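Local structure of protein B (Streptococcus agalactiae, 5H6I) at residues Ala42-Gln47 / Ala101-Ile106; Asn188-Arg193 / Lys211-Ala216; Ile109-Gln114 / Ala157-Val162. The protein acts as a secreted pore-forming toxin that permeabilizes membranes, and is also assigned to the bacterial proteins that bind the constant region of IgG. All coordinates share one frame; numbering follows the deposited sequence.

How the interactions relate
The three contacts show how an all-helical toxin is assembled from separate bundles. Interactions 1 and 3 lie in the group of five helices that opens the chain, and share helix 93-115: one stretch of it meets helix 35-58 and the next meets helix 145-163, with the contact centres 18 Å apart. Both draw on the region assigned to binding the IgG constant region. Interaction 2 belongs to the closing group of three helices. Its centre is 35 Å from that of interaction 1, on the opposite side of the chain's centre, and 31 Å from that of interaction 3, whose nearest atoms are about 13 Å away. A sulfate ion sits beside interaction 2.

Interaction 1. Residues Ala42-Gln47 / Ala101-Ile106; sequences AQKLDQ and ALTDVI
Lys44 and Thr103 meet through a single polar bond, and one layer deeper Leu45 meets Leu102. Together the two pairs join helix 35-58 to helix 93-115 in the five-helix bundle of the CAMP factor, where these two stretches run in the same general direction. The ammonium NZ of Lys44 donates to OG1 of Thr103 at 2.9 Å, with the lysine CE following at 3.5 Å from the same OG1, and the two side chains cross at about a right angle. The lysine does not stretch straight across. CG starts anti to the backbone N (chi1 -174°), and bends at chi2 and chi4 curl the chain so that its end comes closer to helix 93-115 than its root suggests. The same ammonium forms a salt bridge with Asp48, one turn further along its own helix, so the hydroxyl is a second, neutral partner for a charge already paired.

Beneath this polar bridge the leucines touch at one methyl each, again roughly at right angles. Contact between the segments is sparse, with 136 Å² buried in all, and helix 65-84 adds to the packing: Leu102 also touches Ser74, Val75 and Leu78, while Leu45 lies against Lys79. Among the apolar atoms, the approach that directly links the segments is from CD2 of Leu45 to CD1 of Leu102, at 3.8 Å.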
ATOM      1  N   ALA A  42     -10.980  19.236  -6.455  1.00 62.63           N
ATOM      2  CA  ALA A  42     -11.880  18.653  -5.466  1.00 63.35           C
ATOM      3  C   ALA A  42     -12.303  17.248  -5.874  1.00 69.32           C
ATOM      4  O   ALA A  42     -12.391  16.346  -5.032  1.00 65.51           O
ATOM      5  CB  ALA A  42     -13.102  19.551  -5.273  1.00 55.44           C
ATOM      6  N   GLN A  43     -12.567  17.040  -7.167  1.00 68.08           N
ATOM      7  CA  GLN A  43     -12.873  15.699  -7.652  1.00 69.29           C
ATOM      8  C   GLN A  43     -11.624  14.829  -7.701  1.00 57.66           C
ATOM      9  O   GLN A  43     -11.711  13.612  -7.500  1.00 66.75           O
ATOM     10  CB  GLN A  43     -13.527  15.774  -9.031  1.00 78.69           C
ATOM     11  CG  GLN A  43     -14.941  16.332  -9.015  1.00 80.76           C
ATOM     12  CD  GLN A  43     -15.350  16.927 -10.350  1.00 91.17           C
ATOM     13  OE1 GLN A  43     -14.715  16.676 -11.374  1.00 87.59           O
ATOM     14  NE2 GLN A  43     -16.411  17.724 -10.342  1.00 88.00           N
ATOM     15  N   LYS A  44     -10.462  15.429  -7.968  1.00 64.26           N
ATOM     16  CA  LYS A  44      -9.215  14.673  -7.934  1.00 65.79           C
ATOM     17  C   LYS A  44      -8.879  14.234  -6.514  1.00 68.45           C
ATOM     18  O   LYS A  44      -8.364  13.130  -6.303  1.00 72.23           O
ATOM     19  CB  LYS A  44      -8.076  15.506  -8.521  1.00 57.98           C
ATOM     20  CG  LYS A  44      -6.761  14.754  -8.654  1.00 67.64           C
ATOM     21  CD  LYS A  44      -6.847  13.675  -9.721  1.00 69.51           C
ATOM     22  CE  LYS A  44      -5.522  12.947  -9.880  1.00 85.43           C
ATOM     23  NZ  LYS A  44      -5.154  12.183  -8.656  1.00 83.68           N
ATOM     24  N   LEU A  45      -9.166  15.085  -5.525  1.00 61.42           N
ATOM     25  CA  LEU A  45      -8.914  14.711  -4.138  1.00 57.78           C
ATOM     26  C   LEU A  45      -9.842  13.592  -3.682  1.00 70.82           C
ATOM     27  O   LEU A  45      -9.499  12.839  -2.763  1.00 71.07           O
ATOM     28  CB  LEU A  45      -9.059  15.932  -3.228  1.00 61.36           C
ATOM     29  CG  LEU A  45      -7.936  16.970  -3.331  1.00 57.17           C
ATOM     30  CD1 LEU A  45      -8.290  18.229  -2.555  1.00 52.34           C
ATOM     31  CD2 LEU A  45      -6.616  16.390  -2.846  1.00 57.32           C
ATOM     32  N   ASP A  46     -11.015  13.465  -4.309  1.00 68.72           N
ATOM     33  CA  ASP A  46     -11.891  12.338  -4.016  1.00 71.31           C
ATOM     34  C   ASP A  46     -11.385  11.049  -4.651  1.00 68.27           C
ATOM     35  O   ASP A  46     -11.569   9.967  -4.081  1.00 73.74           O
ATOM     36  CB  ASP A  46     -13.315  12.635  -4.490  1.00 76.97           C
ATOM     37  CG  ASP A  46     -14.075  13.520  -3.525  1.00 81.87           C
ATOM     38  OD1 ASP A  46     -13.490  13.902  -2.489  1.00 78.44           O
ATOM     39  OD2 ASP A  46     -15.254  13.832  -3.796  1.00 78.03           O
ATOM     40  N   GLN A  47     -10.752  11.143  -5.824  1.00 61.78           N
ATOM     41  CA  GLN A  47     -10.115   9.971  -6.415  1.00 67.26           C
ATOM     42  C   GLN A  47      -8.956   9.489  -5.551  1.00 70.96           C
ATOM     43  O   GLN A  47      -8.776   8.281  -5.356  1.00 69.58           O
ATOM     44  CB  GLN A  47      -9.636  10.294  -7.831  1.00 69.03           C
ATOM     45  CG  GLN A  47      -8.731   9.238  -8.445  1.00 83.30           C
ATOM     46  CD  GLN A  47      -8.173   9.660  -9.792  1.00 92.66           C
ATOM     47  OE1 GLN A  47      -8.521  10.717 -10.318  1.00 89.95           O
ATOM     48  NE2 GLN A  47      -7.301   8.833 -10.358  1.00 91.47           N
ATOM     49  N   ALA A 101       1.163  16.296  -6.372  1.00 58.71           N
ATOM     50  CA  ALA A 101       2.156  15.505  -5.655  1.00 55.01           C
ATOM     51  C   ALA A 101       1.536  14.327  -4.916  1.00 60.61           C
ATOM     52  O   ALA A 101       2.253  13.382  -4.571  1.00 57.47           O
ATOM     53  CB  ALA A 101       2.929  16.389  -4.675  1.00 53.11           C
ATOM     54  N   LEU A 102       0.225  14.361  -4.665  1.00 52.79           N
ATOM     55  CA  LEU A 102      -0.437  13.209  -4.062  1.00 56.39           C
ATOM     56  C   LEU A 102      -0.513  12.039  -5.034  1.00 53.88           C
ATOM     57  O   LEU A 102      -0.490  10.879  -4.607  1.00 53.72           O
ATOM     58  CB  LEU A 102      -1.835  13.595  -3.582  1.00 53.32           C
ATOM     59  CG  LEU A 102      -1.889  14.300  -2.226  1.00 55.76           C
ATOM     60  CD1 LEU A 102      -3.292  14.806  -1.942  1.00 54.39           C
ATOM     61  CD2 LEU A 102      -1.414  13.368  -1.122  1.00 51.42           C
ATOM     62  N   THR A 103      -0.608  12.319  -6.336  1.00 58.53           N
ATOM     63  CA  THR A 103      -0.539  11.249  -7.325  1.00 57.90           C
ATOM     64  C   THR A 103       0.845  10.614  -7.342  1.00 54.18           C
ATOM     65  O   THR A 103       0.975   9.394  -7.501  1.00 57.74           O
ATOM     66  CB  THR A 103      -0.907  11.787  -8.709  1.00 53.70           C
ATOM     67  OG1 THR A 103      -2.242  12.307  -8.683  1.00 65.36           O
ATOM     68  CG2 THR A 103      -0.824  10.684  -9.756  1.00 62.04           C
ATOM     69  N   ASP A 104       1.892  11.425  -7.167  1.00 55.40           N
ATOM     70  CA  ASP A 104       3.239  10.877  -7.053  1.00 55.07           C
ATOM     71  C   ASP A 104       3.408  10.078  -5.767  1.00 56.14           C
ATOM     72  O   ASP A 104       4.176   9.110  -5.737  1.00 50.72           O
ATOM     73  CB  ASP A 104       4.272  12.001  -7.124  1.00 45.07           C
ATOM     74  CG  ASP A 104       4.281  12.698  -8.471  1.00 61.83           C
ATOM     75  OD1 ASP A 104       4.710  12.072  -9.463  1.00 68.28           O
ATOM     76  OD2 ASP A 104       3.858  13.872  -8.538  1.00 63.31           O
ATOM     77  N   VAL A 105       2.707  10.469  -4.700  1.00 48.59           N
ATOM     78  CA  VAL A 105       2.713   9.675  -3.474  1.00 55.05           C
ATOM     79  C   VAL A 105       2.093   8.309  -3.731  1.00 52.62           C
ATOM     80  O   VAL A 105       2.671   7.268  -3.395  1.00 50.89           O
ATOM     81  CB  VAL A 105       1.979  10.422  -2.344  1.00 49.25           C
ATOM     82  CG1 VAL A 105       1.615   9.462  -1.221  1.00 38.48           C
ATOM     83  CG2 VAL A 105       2.828  11.564  -1.818  1.00 44.61           C
ATOM     84  N   ILE A 106       0.907   8.294  -4.344  1.00 50.58           N
ATOM     85  CA  ILE A 106       0.227   7.035  -4.633  1.00 59.31           C
ATOM     86  C   ILE A 106       1.050   6.190  -5.596  1.00 56.77           C
ATOM     87  O   ILE A 106       1.176   4.972  -5.424  1.00 53.36           O
ATOM     88  CB  ILE A 106      -1.187   7.307  -5.183  1.00 49.38           C
ATOM     89  CG1 ILE A 106      -2.013   8.090  -4.162  1.00 53.10           C
ATOM     90  CG2 ILE A 106      -1.880   6.004  -5.548  1.00 54.23           C
ATOM     91  CD1 ILE A 106      -3.321   8.619  -4.709  1.00 61.86           C
TER

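Interaction 2. Residues Asn188-Arg193 / Lys211-Ala216; sequences NTRFTR and KAITHA
This is an apolar side chain, Ile213, packed against the chain and guanidinium of Arg190, NH1 of Arg193 and a threonine methyl, in the antiparallel helical hairpin that helices 179-196 and 203-220 form within the closing three-helix bundle. The short helix axes approach to 10.9 Å at an angle of 163°, a spacing bridged by long side chains. Ile213 touches Thr189, Arg190 and Arg193 in residues 188-193, and also Ile186 a little earlier on the same helix. Its CG2 methyl lies 3.5 Å from NE of Arg190, oblique to the guanidinium, while its CD1 lies 3.9 Å from NH1 of Arg193. CD1 also approaches CG of Arg190 and, at 4.2 Å, CG2 of Thr189. The isoleucine thus divides its work, one branch against each arginine head.

The arginines reach these positions differently. Arg190 runs extended from CG to NE; it also makes a cation-pi contact with Trp187, and its side chain comes about 3 Å (nearest atoms) from a sulfate ion, probably taken up from the crystallisation liquor. Arg193 bends at chi3 (60°), and its NH1 is hydrogen-bonded to OD1 of Asn210 on the opposing helix, a bond consistent with the head being kept beside the isoleucine. With its hydroxyl bonded to the backbone O of Glu185, Thr189 presents its CG2 methyl to the contact. On the inner side, Leu237 and Leu241 of helix 227-245 meet Thr189, bringing the third helix to the hairpin. The backbone of Arg190 also borders one face of the Arg193 guanidinium: its CA sits 4.1 Å above that plane, offset toward the rim.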
ATOM      1  N   ASN A 188      -7.538 -15.712  -0.123  1.00 59.08           N
ATOM      2  CA  ASN A 188      -8.023 -16.368  -1.333  1.00 54.17           C
ATOM      3  C   ASN A 188      -8.548 -17.763  -1.023  1.00 58.83           C
ATOM      4  O   ASN A 188      -9.528 -18.214  -1.627  1.00 54.13           O
ATOM      5  CB  ASN A 188      -6.912 -16.431  -2.381  1.00 62.12           C
ATOM      6  CG  ASN A 188      -6.754 -15.130  -3.140  1.00 64.80           C
ATOM      7  OD1 ASN A 188      -7.715 -14.383  -3.322  1.00 73.87           O
ATOM      8  ND2 ASN A 188      -5.535 -14.852  -3.586  1.00 72.21           N
ATOM      9  N   THR A 189      -7.907 -18.464  -0.084  1.00 53.45           N
ATOM     10  CA  THR A 189      -8.407 -19.768   0.330  1.00 49.82           C
ATOM     11  C   THR A 189      -9.655 -19.633   1.193  1.00 53.46           C
ATOM     12  O   THR A 189     -10.499 -20.533   1.208  1.00 48.22           O
ATOM     13  CB  THR A 189      -7.318 -20.535   1.081  1.00 46.63           C
ATOM     14  OG1 THR A 189      -6.066 -20.366   0.408  1.00 61.72           O
ATOM     15  CG2 THR A 189      -7.655 -22.016   1.141  1.00 52.36           C
ATOM     16  N   ARG A 190      -9.787 -18.519   1.914  1.00 48.09           N
ATOM     17  CA  ARG A 190     -10.993 -18.281   2.699  1.00 52.19           C
ATOM     18  C   ARG A 190     -12.188 -17.973   1.809  1.00 61.02           C
ATOM     19  O   ARG A 190     -13.317 -18.363   2.130  1.00 58.23           O
ATOM     20  CB  ARG A 190     -10.748 -17.139   3.683  1.00 48.75           C
ATOM     21  CG  ARG A 190     -10.082 -17.591   4.965  1.00 56.27           C
ATOM     22  CD  ARG A 190      -9.385 -16.448   5.683  1.00 54.43           C
ATOM     23  NE  ARG A 190      -8.829 -16.906   6.955  1.00 67.04           N
ATOM     24  CZ  ARG A 190      -8.388 -16.104   7.918  1.00 61.98           C
ATOM     25  NH1 ARG A 190      -8.436 -14.791   7.763  1.00 57.15           N
ATOM     26  NH2 ARG A 190      -7.906 -16.616   9.044  1.00 57.19           N
ATOM     27  N   PHE A 191     -11.956 -17.293   0.684  1.00 61.62           N
ATOM     28  CA  PHE A 191     -13.042 -16.966  -0.232  1.00 64.27           C
ATOM     29  C   PHE A 191     -13.544 -18.213  -0.953  1.00 57.80           C
ATOM     30  O   PHE A 191     -14.756 -18.443  -1.045  1.00 62.00           O
ATOM     31  CB  PHE A 191     -12.567 -15.906  -1.226  1.00 53.71           C
ATOM     32  CG  PHE A 191     -13.508 -15.681  -2.374  1.00 70.07           C
ATOM     33  CD1 PHE A 191     -14.725 -15.049  -2.179  1.00 74.88           C
ATOM     34  CD2 PHE A 191     -13.172 -16.094  -3.652  1.00 72.43           C
ATOM     35  CE1 PHE A 191     -15.591 -14.839  -3.237  1.00 75.18           C
ATOM     36  CE2 PHE A 191     -14.031 -15.889  -4.714  1.00 76.34           C
ATOM     37  CZ  PHE A 191     -15.244 -15.259  -4.506  1.00 81.19           C
ATOM     38  N   THR A 192     -12.625 -19.033  -1.469  1.00 54.61           N
ATOM     39  CA  THR A 192     -13.022 -20.252  -2.166  1.00 62.53           C
ATOM     40  C   THR A 192     -13.604 -21.284  -1.208  1.00 63.80           C
ATOM     41  O   THR A 192     -14.430 -22.111  -1.616  1.00 56.84           O
ATOM     42  CB  THR A 192     -11.825 -20.839  -2.917  1.00 54.99           C
ATOM     43  OG1 THR A 192     -11.135 -19.792  -3.610  1.00 71.15           O
ATOM     44  CG2 THR A 192     -12.282 -21.886  -3.925  1.00 63.91           C
ATOM     45  N   ARG A 193     -13.193 -21.253   0.061  1.00 59.07           N
ATOM     46  CA  ARG A 193     -13.733 -22.193   1.039  1.00 52.81           C
ATOM     47  C   ARG A 193     -15.213 -21.934   1.292  1.00 53.43           C
ATOM     48  O   ARG A 193     -16.028 -22.864   1.281  1.00 48.08           O
ATOM     49  CB  ARG A 193     -12.939 -22.100   2.343  1.00 45.64           C
ATOM     50  CG  ARG A 193     -13.521 -22.899   3.491  1.00 44.11           C
ATOM     51  CD  ARG A 193     -13.126 -22.288   4.824  1.00 46.59           C
ATOM     52  NE  ARG A 193     -13.607 -20.917   4.960  1.00 50.63           N
ATOM     53  CZ  ARG A 193     -13.196 -20.070   5.898  1.00 49.50           C
ATOM     54  NH1 ARG A 193     -12.292 -20.452   6.789  1.00 50.73           N
ATOM     55  NH2 ARG A 193     -13.689 -18.840   5.946  1.00 54.28           N
ATOM     56  N   LYS A 211      -7.887 -26.074   9.343  1.00 55.10           N
ATOM     57  CA  LYS A 211      -6.660 -26.303  10.100  1.00 58.31           C
ATOM     58  C   LYS A 211      -5.444 -25.779   9.347  1.00 51.52           C
ATOM     59  O   LYS A 211      -4.526 -25.214   9.953  1.00 49.11           O
ATOM     60  CB  LYS A 211      -6.498 -27.792  10.408  1.00 57.29           C
ATOM     61  CG  LYS A 211      -7.452 -28.324  11.467  1.00 58.93           C
ATOM     62  CD  LYS A 211      -7.400 -29.843  11.537  1.00 65.31           C
ATOM     63  CE  LYS A 211      -8.422 -30.394  12.516  1.00 67.24           C
ATOM     64  NZ  LYS A 211      -8.473 -31.882  12.479  1.00 75.96           N
ATOM     65  N   ALA A 212      -5.423 -25.954   8.025  1.00 49.26           N
ATOM     66  CA  ALA A 212      -4.295 -25.472   7.235  1.00 55.74           C
ATOM     67  C   ALA A 212      -4.301 -23.955   7.112  1.00 53.43           C
ATOM     68  O   ALA A 212      -3.233 -23.338   7.037  1.00 49.26           O
ATOM     69  CB  ALA A 212      -4.311 -26.117   5.851  1.00 45.35           C
ATOM     70  N   ILE A 213      -5.485 -23.339   7.079  1.00 51.77           N
ATOM     71  CA  ILE A 213      -5.561 -21.882   7.060  1.00 55.13           C
ATOM     72  C   ILE A 213      -5.030 -21.309   8.367  1.00 56.24           C
ATOM     73  O   ILE A 213      -4.215 -20.379   8.371  1.00 46.71           O
ATOM     74  CB  ILE A 213      -7.004 -21.423   6.785  1.00 47.14           C
ATOM     75  CG1 ILE A 213      -7.458 -21.886   5.400  1.00 51.62           C
ATOM     76  CG2 ILE A 213      -7.114 -19.911   6.904  1.00 40.26           C
ATOM     77  CD1 ILE A 213      -8.915 -21.597   5.107  1.00 51.66           C
ATOM     78  N   THR A 214      -5.480 -21.863   9.498  1.00 51.37           N
ATOM     79  CA  THR A 214      -4.970 -21.427  10.794  1.00 50.16           C
ATOM     80  C   THR A 214      -3.474 -21.689  10.920  1.00 45.72           C
ATOM     81  O   THR A 214      -2.752 -20.890  11.527  1.00 54.35           O
ATOM     82  CB  THR A 214      -5.735 -22.128  11.919  1.00 51.56           C
ATOM     83  OG1 THR A 214      -7.127 -21.796  11.832  1.00 49.19           O
ATOM     84  CG2 THR A 214      -5.207 -21.703  13.282  1.00 47.99           C
ATOM     85  N   HIS A 215      -2.989 -22.791  10.342  1.00 46.65           N
ATOM     86  CA  HIS A 215      -1.559 -23.079  10.387  1.00 46.18           C
ATOM     87  C   HIS A 215      -0.765 -22.076   9.559  1.00 52.58           C
ATOM     88  O   HIS A 215       0.332 -21.665   9.956  1.00 51.65           O
ATOM     89  CB  HIS A 215      -1.293 -24.504   9.901  1.00 48.26           C
ATOM     90  CG  HIS A 215       0.160 -24.838   9.776  1.00 46.99           C
ATOM     91  ND1 HIS A 215       0.859 -24.690   8.598  1.00 60.75           N
ATOM     92  CD2 HIS A 215       1.048 -25.310  10.683  1.00 55.74           C
ATOM     93  CE1 HIS A 215       2.114 -25.058   8.783  1.00 54.03           C
ATOM     94  NE2 HIS A 215       2.255 -25.439  10.041  1.00 50.66           N
ATOM     95  N   ALA A 216      -1.300 -21.673   8.402  1.00 46.79           N
ATOM     96  CA  ALA A 216      -0.623 -20.668   7.591  1.00 46.59           C
ATOM     97  C   ALA A 216      -0.569 -19.322   8.301  1.00 47.58           C
ATOM     98  O   ALA A 216       0.395 -18.567   8.126  1.00 60.17           O
ATOM     99  CB  ALA A 216      -1.317 -20.529   6.236  1.00 37.60           C
TER

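Interaction 3. Residues Ile109-Gln114 / Ala157-Val162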
ATOM      1  N   ILE A 109       3.779   4.329  -3.909  1.00 47.95           N
ATOM      2  CA  ILE A 109       3.345   3.220  -3.066  1.00 57.64           C
ATOM      3  C   ILE A 109       3.030   1.992  -3.913  1.00 52.99           C
ATOM      4  O   ILE A 109       3.423   0.870  -3.572  1.00 52.16           O
ATOM      5  CB  ILE A 109       2.142   3.643  -2.206  1.00 57.81           C
ATOM      6  CG1 ILE A 109       2.542   4.788  -1.276  1.00 61.03           C
ATOM      7  CG2 ILE A 109       1.625   2.462  -1.407  1.00 48.62           C
ATOM      8  CD1 ILE A 109       1.402   5.709  -0.920  1.00 61.87           C
ATOM      9  N   THR A 110       2.315   2.180  -5.026  1.00 52.80           N
ATOM     10  CA  THR A 110       2.060   1.062  -5.928  1.00 57.64           C
ATOM     11  C   THR A 110       3.347   0.555  -6.565  1.00 58.61           C
ATOM     12  O   THR A 110       3.450  -0.634  -6.886  1.00 64.89           O
ATOM     13  CB  THR A 110       1.061   1.462  -7.015  1.00 50.58           C
ATOM     14  OG1 THR A 110       1.724   2.245  -8.014  1.00 64.88           O
ATOM     15  CG2 THR A 110      -0.094   2.255  -6.423  1.00 56.85           C
ATOM     16  N   PHE A 111       4.331   1.438  -6.758  1.00 50.44           N
ATOM     17  CA  PHE A 111       5.635   1.000  -7.244  1.00 50.67           C
ATOM     18  C   PHE A 111       6.283   0.031  -6.264  1.00 62.38           C
ATOM     19  O   PHE A 111       6.961  -0.919  -6.673  1.00 67.65           O
ATOM     20  CB  PHE A 111       6.537   2.212  -7.484  1.00 50.48           C
ATOM     21  CG  PHE A 111       7.955   1.857  -7.832  1.00 56.03           C
ATOM     22  CD1 PHE A 111       8.308   1.561  -9.138  1.00 59.19           C
ATOM     23  CD2 PHE A 111       8.939   1.832  -6.855  1.00 55.90           C
ATOM     24  CE1 PHE A 111       9.612   1.239  -9.462  1.00 64.79           C
ATOM     25  CE2 PHE A 111      10.245   1.509  -7.174  1.00 61.78           C
ATOM     26  CZ  PHE A 111      10.581   1.213  -8.479  1.00 63.84           C
ATOM     27  N   SER A 112       6.086   0.258  -4.964  1.00 59.01           N
ATOM     28  CA  SER A 112       6.635  -0.650  -3.962  1.00 62.92           C
ATOM     29  C   SER A 112       5.932  -2.000  -3.995  1.00 54.23           C
ATOM     30  O   SER A 112       6.584  -3.047  -3.903  1.00 55.45           O
ATOM     31  CB  SER A 112       6.526  -0.023  -2.573  1.00 47.45           C
ATOM     32  OG  SER A 112       6.383  -1.018  -1.575  1.00 54.66           O
ATOM     33  N   THR A 113       4.603  -1.997  -4.132  1.00 56.43           N
ATOM     34  CA  THR A 113       3.847  -3.245  -4.118  1.00 61.78           C
ATOM     35  C   THR A 113       4.225  -4.150  -5.284  1.00 60.49           C
ATOM     36  O   THR A 113       4.219  -5.379  -5.143  1.00 59.36           O
ATOM     37  CB  THR A 113       2.345  -2.946  -4.144  1.00 57.70           C
ATOM     38  OG1 THR A 113       2.010  -2.064  -3.065  1.00 56.58           O
ATOM     39  CG2 THR A 113       1.533  -4.227  -4.008  1.00 54.05           C
ATOM     40  N   GLN A 114       4.574  -3.570  -6.431  1.00 57.66           N
ATOM     41  CA  GLN A 114       4.794  -4.350  -7.642  1.00 65.32           C
ATOM     42  C   GLN A 114       6.252  -4.717  -7.884  1.00 65.84           C
ATOM     43  O   GLN A 114       6.515  -5.652  -8.649  1.00 69.56           O
ATOM     44  CB  GLN A 114       4.271  -3.590  -8.865  1.00 65.91           C
ATOM     45  CG  GLN A 114       2.791  -3.249  -8.817  1.00 64.72           C
ATOM     46  CD  GLN A 114       2.376  -2.309  -9.934  1.00 84.47           C
ATOM     47  OE1 GLN A 114       3.220  -1.710 -10.603  1.00 86.03           O
ATOM     48  NE2 GLN A 114       1.072  -2.175 -10.142  1.00 90.69           N
ATOM     49  N   ALA A 157      13.755   9.582  -8.139  1.00 55.03           N
ATOM     50  CA  ALA A 157      15.132   9.107  -8.131  1.00 59.77           C
ATOM     51  C   ALA A 157      15.343   8.029  -7.076  1.00 60.06           C
ATOM     52  O   ALA A 157      16.138   7.106  -7.284  1.00 61.56           O
ATOM     53  CB  ALA A 157      16.093  10.272  -7.899  1.00 53.96           C
ATOM     54  N   LEU A 158      14.642   8.130  -5.944  1.00 60.23           N
ATOM     55  CA  LEU A 158      14.741   7.101  -4.915  1.00 52.39           C
ATOM     56  C   LEU A 158      14.135   5.785  -5.383  1.00 48.99           C
ATOM     57  O   LEU A 158      14.594   4.714  -4.971  1.00 51.36           O
ATOM     58  CB  LEU A 158      14.055   7.580  -3.636  1.00 50.72           C
ATOM     59  CG  LEU A 158      14.440   6.907  -2.320  1.00 52.80           C
ATOM     60  CD1 LEU A 158      15.933   7.024  -2.067  1.00 58.79           C
ATOM     61  CD2 LEU A 158      13.652   7.522  -1.178  1.00 52.11           C
ATOM     62  N   GLU A 159      13.111   5.844  -6.238  1.00 43.10           N
ATOM     63  CA  GLU A 159      12.483   4.625  -6.736  1.00 53.70           C
ATOM     64  C   GLU A 159      13.462   3.802  -7.565  1.00 62.62           C
ATOM     65  O   GLU A 159      13.595   2.589  -7.370  1.00 60.92           O
ATOM     66  CB  GLU A 159      11.245   4.973  -7.563  1.00 60.54           C
ATOM     67  CG  GLU A 159      10.067   5.488  -6.755  1.00 62.06           C
ATOM     68  CD  GLU A 159       9.051   6.212  -7.619  1.00 60.16           C
ATOM     69  OE1 GLU A 159       9.391   6.560  -8.768  1.00 83.86           O
ATOM     70  OE2 GLU A 159       7.917   6.434  -7.150  1.00 56.99           O
ATOM     71  N   GLN A 160      14.157   4.450  -8.503  1.00 56.78           N
ATOM     72  CA  GLN A 160      15.104   3.728  -9.345  1.00 59.44           C
ATOM     73  C   GLN A 160      16.335   3.291  -8.562  1.00 54.48           C
ATOM     74  O   GLN A 160      16.991   2.313  -8.936  1.00 70.42           O
ATOM     75  CB  GLN A 160      15.513   4.593 -10.538  1.00 63.29           C
ATOM     76  CG  GLN A 160      14.368   4.936 -11.479  1.00 72.24           C
ATOM     77  CD  GLN A 160      14.055   3.816 -12.453  1.00 88.20           C
ATOM     78  OE1 GLN A 160      14.953   3.261 -13.088  1.00 81.30           O
ATOM     79  NE2 GLN A 160      12.776   3.480 -12.578  1.00 75.15           N
ATOM     80  N   LYS A 161      16.659   3.995  -7.475  1.00 49.77           N
ATOM     81  CA  LYS A 161      17.844   3.647  -6.698  1.00 50.01           C
ATOM     82  C   LYS A 161      17.619   2.383  -5.876  1.00 60.54           C
ATOM     83  O   LYS A 161      18.506   1.525  -5.795  1.00 59.36           O
ATOM     84  CB  LYS A 161      18.239   4.815  -5.795  1.00 43.45           C
ATOM     85  CG  LYS A 161      19.362   4.498  -4.821  1.00 56.62           C
ATOM     86  CD  LYS A 161      19.539   5.614  -3.803  1.00 63.79           C
ATOM     87  CE  LYS A 161      20.531   5.221  -2.720  1.00 72.29           C
ATOM     88  NZ  LYS A 161      20.526   6.187  -1.587  1.00 71.75           N
ATOM     89  N   VAL A 162      16.441   2.245  -5.262  1.00 58.20           N
ATOM     90  CA  VAL A 162      16.168   1.065  -4.450  1.00 61.62           C
ATOM     91  C   VAL A 162      15.963  -0.177  -5.307  1.00 57.80           C
ATOM     92  O   VAL A 162      15.984  -1.296  -4.781  1.00 55.57           O
ATOM     93  CB  VAL A 162      14.950   1.295  -3.535  1.00 55.37           C
ATOM     94  CG1 VAL A 162      15.185   2.490  -2.626  1.00 49.73           C
ATOM     95  CG2 VAL A 162      13.685   1.478  -4.360  1.00 47.56           C
TER
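One face of the Phe111 ring is occupied by CB of Glu159, and CG2 of Val162 stands at the ring edge, near its plane. The facial contact is a CH-pi interaction: Glu159 CB lies 4.0 Å from the centroid of the Phe111 ring, 26° off the normal, displaced toward the rim so that CE2 is its closest ring atom. The aliphatic stem, with CG 3.8 Å from Phe111 CD2, does the packing; the carboxylate plane beyond it is turned 32° from the ring. The backbone O of Glu159 lies 3.5 Å from both CE2 and CZ of Phe111. With chi1 at 173°, the Phe111 ring projects from its own helix toward helix 145-163. In this way a single aromatic side chain spans two helices of the five-helix bundle whose segments run in the same general direction. The ring of His115, one turn along helix 93-115, also meets that of Phe111, with the two planes close to parallel. Helix 121-139 closes in on both segments, Met127 touching Ser112 and Ala123 touching Val162. The valine's CG2 remains 4.4 Å from CE2 of Phe111.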